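Local coordinates for ribokinase (PDB 6CW5), which probably phosphorylates D-ribose at O-5 with ATP and a divalent cation, most likely magnesium, giving D-ribose 5-phosphate for nucleotide synthesis or the pentose phosphate pathway, at residues N145-L149 / S150-A154; D218-Q221 / A222-A226. All coordinates share one frame; numbering follows the deposited sequence.

Interaction 1 of 2, residues N145-L149 / S150-A154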
# COMPACT_ATOMS: atom_id res chain seq x y z
N ASN A 145 6.45 10.49 -4.20
CA ASN A 145 6.94 9.15 -3.89
C ASN A 145 7.73 9.12 -2.59
O ASN A 145 8.67 8.34 -2.47
CB ASN A 145 7.81 8.57 -5.04
CG ASN A 145 8.06 7.06 -4.89
OD1 ASN A 145 7.16 6.31 -4.50
ND2 ASN A 145 9.30 6.61 -5.21
N GLU A 146 7.36 9.95 -1.62
CA GLU A 146 8.07 9.95 -0.34
C GLU A 146 7.30 9.23 0.76
O GLU A 146 7.66 9.37 1.94
CB GLU A 146 8.37 11.39 0.12
CG GLU A 146 9.42 12.07 -0.77
CD GLU A 146 9.85 13.46 -0.29
OE1 GLU A 146 9.11 14.14 0.47
OE2 GLU A 146 10.95 13.89 -0.72
N VAL A 147 6.24 8.50 0.41
CA VAL A 147 5.50 7.63 1.32
C VAL A 147 5.50 6.24 0.71
O VAL A 147 6.01 6.09 -0.43
CB VAL A 147 4.08 8.18 1.57
CG1 VAL A 147 4.20 9.63 2.05
CG2 VAL A 147 3.20 8.09 0.29
N PRO A 148 4.98 5.19 1.38
CA PRO A 148 5.10 3.84 0.83
C PRO A 148 4.41 3.78 -0.51
O PRO A 148 3.30 4.29 -0.66
CB PRO A 148 4.37 2.95 1.85
CG PRO A 148 4.53 3.71 3.16
CD PRO A 148 4.39 5.16 2.75
N LEU A 149 5.08 3.15 -1.49
CA LEU A 149 4.52 3.18 -2.84
C LEU A 149 3.14 2.52 -2.88
O LEU A 149 2.26 2.95 -3.63
CB LEU A 149 5.45 2.49 -3.83
CG LEU A 149 4.97 2.43 -5.30
CD1 LEU A 149 4.71 3.84 -5.85
CD2 LEU A 149 6.03 1.66 -6.17
N SER A 150 2.94 1.45 -2.09
CA SER A 150 1.64 0.80 -2.12
C SER A 150 0.54 1.78 -1.74
O SER A 150 -0.60 1.66 -2.24
CB SER A 150 1.61 -0.42 -1.20
OG SER A 150 1.74 -0.07 0.16
N SER A 151 0.84 2.74 -0.86
CA SER A 151 -0.19 3.71 -0.45
C SER A 151 -0.46 4.69 -1.57
O SER A 151 -1.62 4.94 -1.93
CB SER A 151 0.25 4.41 0.85
OG SER A 151 -0.77 5.26 1.37
N THR A 152 0.59 5.23 -2.19
CA THR A 152 0.40 6.06 -3.38
C THR A 152 -0.40 5.31 -4.45
O THR A 152 -1.35 5.85 -5.02
CB THR A 152 1.76 6.50 -3.91
OG1 THR A 152 2.39 7.38 -2.97
CG2 THR A 152 1.61 7.21 -5.29
N LEU A 153 -0.05 4.04 -4.72
CA LEU A 153 -0.80 3.27 -5.72
C LEU A 153 -2.28 3.15 -5.34
O LEU A 153 -3.17 3.23 -6.21
CB LEU A 153 -0.19 1.87 -5.85
CG LEU A 153 1.23 1.87 -6.42
CD1 LEU A 153 1.80 0.48 -6.24
CD2 LEU A 153 1.17 2.22 -7.90
N ALA A 154 -2.55 2.88 -4.06
CA ALA A 154 -3.93 2.70 -3.62
C ALA A 154 -4.74 3.98 -3.83
O ALA A 154 -5.89 3.93 -4.32
CB ALA A 154 -3.95 2.28 -2.14
O HOH W 1 4.88 6.58 -2.93

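Interaction 2 of 2, residues D218-Q221 / A222-A226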
# COMPACT_ATOMS: atom_id res chain seq x y z
N ASP A 218 21.00 23.83 -25.14
CA ASP A 218 20.44 24.36 -26.37
C ASP A 218 19.56 23.35 -27.09
O ASP A 218 18.63 23.74 -27.81
CB ASP A 218 21.56 24.83 -27.31
N GLU A 219 19.83 22.06 -26.91
CA GLU A 219 19.08 20.97 -27.51
C GLU A 219 17.97 20.45 -26.61
O GLU A 219 17.19 19.58 -27.02
CB GLU A 219 20.03 19.83 -27.83
CG GLU A 219 19.77 19.12 -29.11
CD GLU A 219 21.05 18.54 -29.69
OE1 GLU A 219 22.10 18.71 -29.04
OE2 GLU A 219 21.00 17.92 -30.77
N LEU A 220 17.86 20.99 -25.40
CA LEU A 220 17.00 20.39 -24.39
C LEU A 220 15.53 20.50 -24.77
O LEU A 220 14.79 19.52 -24.66
CB LEU A 220 17.27 21.03 -23.04
CG LEU A 220 16.48 20.43 -21.87
CD1 LEU A 220 16.51 18.90 -21.89
CD2 LEU A 220 17.04 20.95 -20.55
N GLN A 221 15.09 21.69 -25.22
CA GLN A 221 13.68 21.85 -25.59
C GLN A 221 13.30 20.83 -26.65
O GLN A 221 12.28 20.15 -26.54
CB GLN A 221 13.40 23.27 -26.10
CG GLN A 221 11.92 23.50 -26.35
CD GLN A 221 11.60 24.79 -27.08
OE1 GLN A 221 10.76 24.81 -28.00
NE2 GLN A 221 12.24 25.90 -26.67
N ALA A 222 14.15 20.69 -27.67
CA ALA A 222 13.89 19.76 -28.76
C ALA A 222 13.87 18.31 -28.27
O ALA A 222 12.98 17.54 -28.63
CB ALA A 222 14.94 19.93 -29.87
N LYS A 223 14.89 17.90 -27.49
CA LYS A 223 14.98 16.50 -27.07
C LYS A 223 13.90 16.15 -26.07
O LYS A 223 13.36 15.04 -26.08
CB LYS A 223 16.35 16.21 -26.45
CG LYS A 223 17.52 16.30 -27.40
CD LYS A 223 17.51 15.17 -28.39
CE LYS A 223 18.75 15.26 -29.28
NZ LYS A 223 18.86 14.04 -30.13
N ALA A 224 13.61 17.08 -25.15
CA ALA A 224 12.55 16.81 -24.18
C ALA A 224 11.18 16.78 -24.86
O ALA A 224 10.33 15.97 -24.47
CB ALA A 224 12.56 17.86 -23.07
N SER A 225 10.97 17.61 -25.89
CA SER A 225 9.69 17.57 -26.61
C SER A 225 9.50 16.23 -27.29
O SER A 225 8.42 15.62 -27.20
CB SER A 225 9.61 18.69 -27.65
OG SER A 225 9.38 19.94 -27.04
N ALA A 226 10.53 15.77 -28.01
CA ALA A 226 10.48 14.45 -28.64
C ALA A 226 10.33 13.36 -27.59
O ALA A 226 9.60 12.39 -27.80
CB ALA A 226 11.73 14.22 -29.51
O HOH W 2 16.01 22.80 -28.33
O HOH W 3 8.82 22.06 -28.57

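Interaction 1 of 2, residues N145-L149 / S150-A154
Helix 149-161 starts right after P148, its N-cap residue, where the loop leaving strand 140-143 turns into the first helical residues. P148 has no side-chain group to cap with; its carbonyl opens the helical bonding instead. P148 O takes the N-H of T152 at 3.3 Å in the carbonyl plane and, more bent, the N-H of S151 at 2.9 Å from above that plane, so one oxygen is gripped twice. The next backbone bond is regular: L153 N reaches L149 O at 2.8 Å with an N-H...O angle of 170°. T152 ties the helix back to the loop. With OG1 anti to its carbonyl carbon (chi1 -66°), its hydroxyl faces the loop, lies 3.4 Å from V147 CG2 and donates to a water at 2.6 Å. That water gives its own hydrogens to N145 OD1 and to V147 O, each 2.8 Å from the water oxygen. Two of its bonds thus hold the loop and the third, from T152 OG1, ties the loop to the first helical turn; the N145 amide is further fixed by its ND2, which bonds to P174 O. One turn apart on the helix, L149 and L153 meet through branch carbons, L149 CG lying 3.8 Å from L153 CD1. E146, a predicted substrate residue, points away from the helix; its carboxylate bonds to S20 OG, K51 N and a glycerol, which is consistent with a sugar pocket on that side. At the dimer interface, S150 OG bonds to S150 OG of the second subunit, T130 OG1 of that subunit bonds to L149 N, and its L126 packs on P148. Within the chain, helix 149-161 follows strand 140-143, and S151 OG bonds to R18 of the neighbouring strand 15-18.

Interaction 2 of 2, residues D218-Q221 / A222-A226
With chi1 near -75°, S225 sets its OG anti to its own carbonyl carbon and turns it back along the helix onto Q221 O, one turn earlier; K223 at chi1 -66° likewise folds CG back against E219. Both belong to the first turns of helix 220-233 in this PfkB-family kinase. Q221 O accepts twice, from S225 N at 2.9 Å and from S225 OG at 3.0 Å, the two donors arriving from opposite faces of the carbonyl plane. This is the common helical serine bond to the i-4 carbonyl. The backbone bonds K223 N to E219 O and A224 N to L220 O complete the turn. On the solvent side E219 and K223 lie alongside each other and point the same way. E219 CG lies 4.0 Å from K223 CG, and the carboxylate oxygen E219 OE2 is 3.8 Å from K223 CE. E219 OE2 and K223 NZ stay 4.5 Å apart, too far for a salt bridge though the opposite charges probably attract. The inner side is apolar: L220 CD1 sits 4.3 Å from A224 CB, and both side chains rest on L247, a predicted ATP-site residue. Q221, A224 and S225 also touch L253 of strand 252-255. At the start of the helix a water donates to D218 O and accepts from A222 N. A second water donates to S225 OG at 2.7 Å and, only weakly, to Q221 OE1 at 3.4 Å from the same water oxygen.

In the fold
Both interactions lie at the start of a helix, but on separate elements, with centres about 31 Å apart and no touch between them. Interaction 1 is mostly buried, near the predicted sugar site and against the second subunit; its water joins a loop side chain and carbonyl to the helix, and its two serines bond beyond the contact, one to R18 of strand 15-18 and one to the second subunit. Interaction 2 is partly exposed at the chain's periphery, beside the loop that holds L247 of the predicted ATP site, with no other protein chain of the assembly touching it. Its polar chemistry runs mainly along the helix itself, through a serine-to-carbonyl bond and a loose charge pair, while its leucine and alanine side chains pack inward on L247.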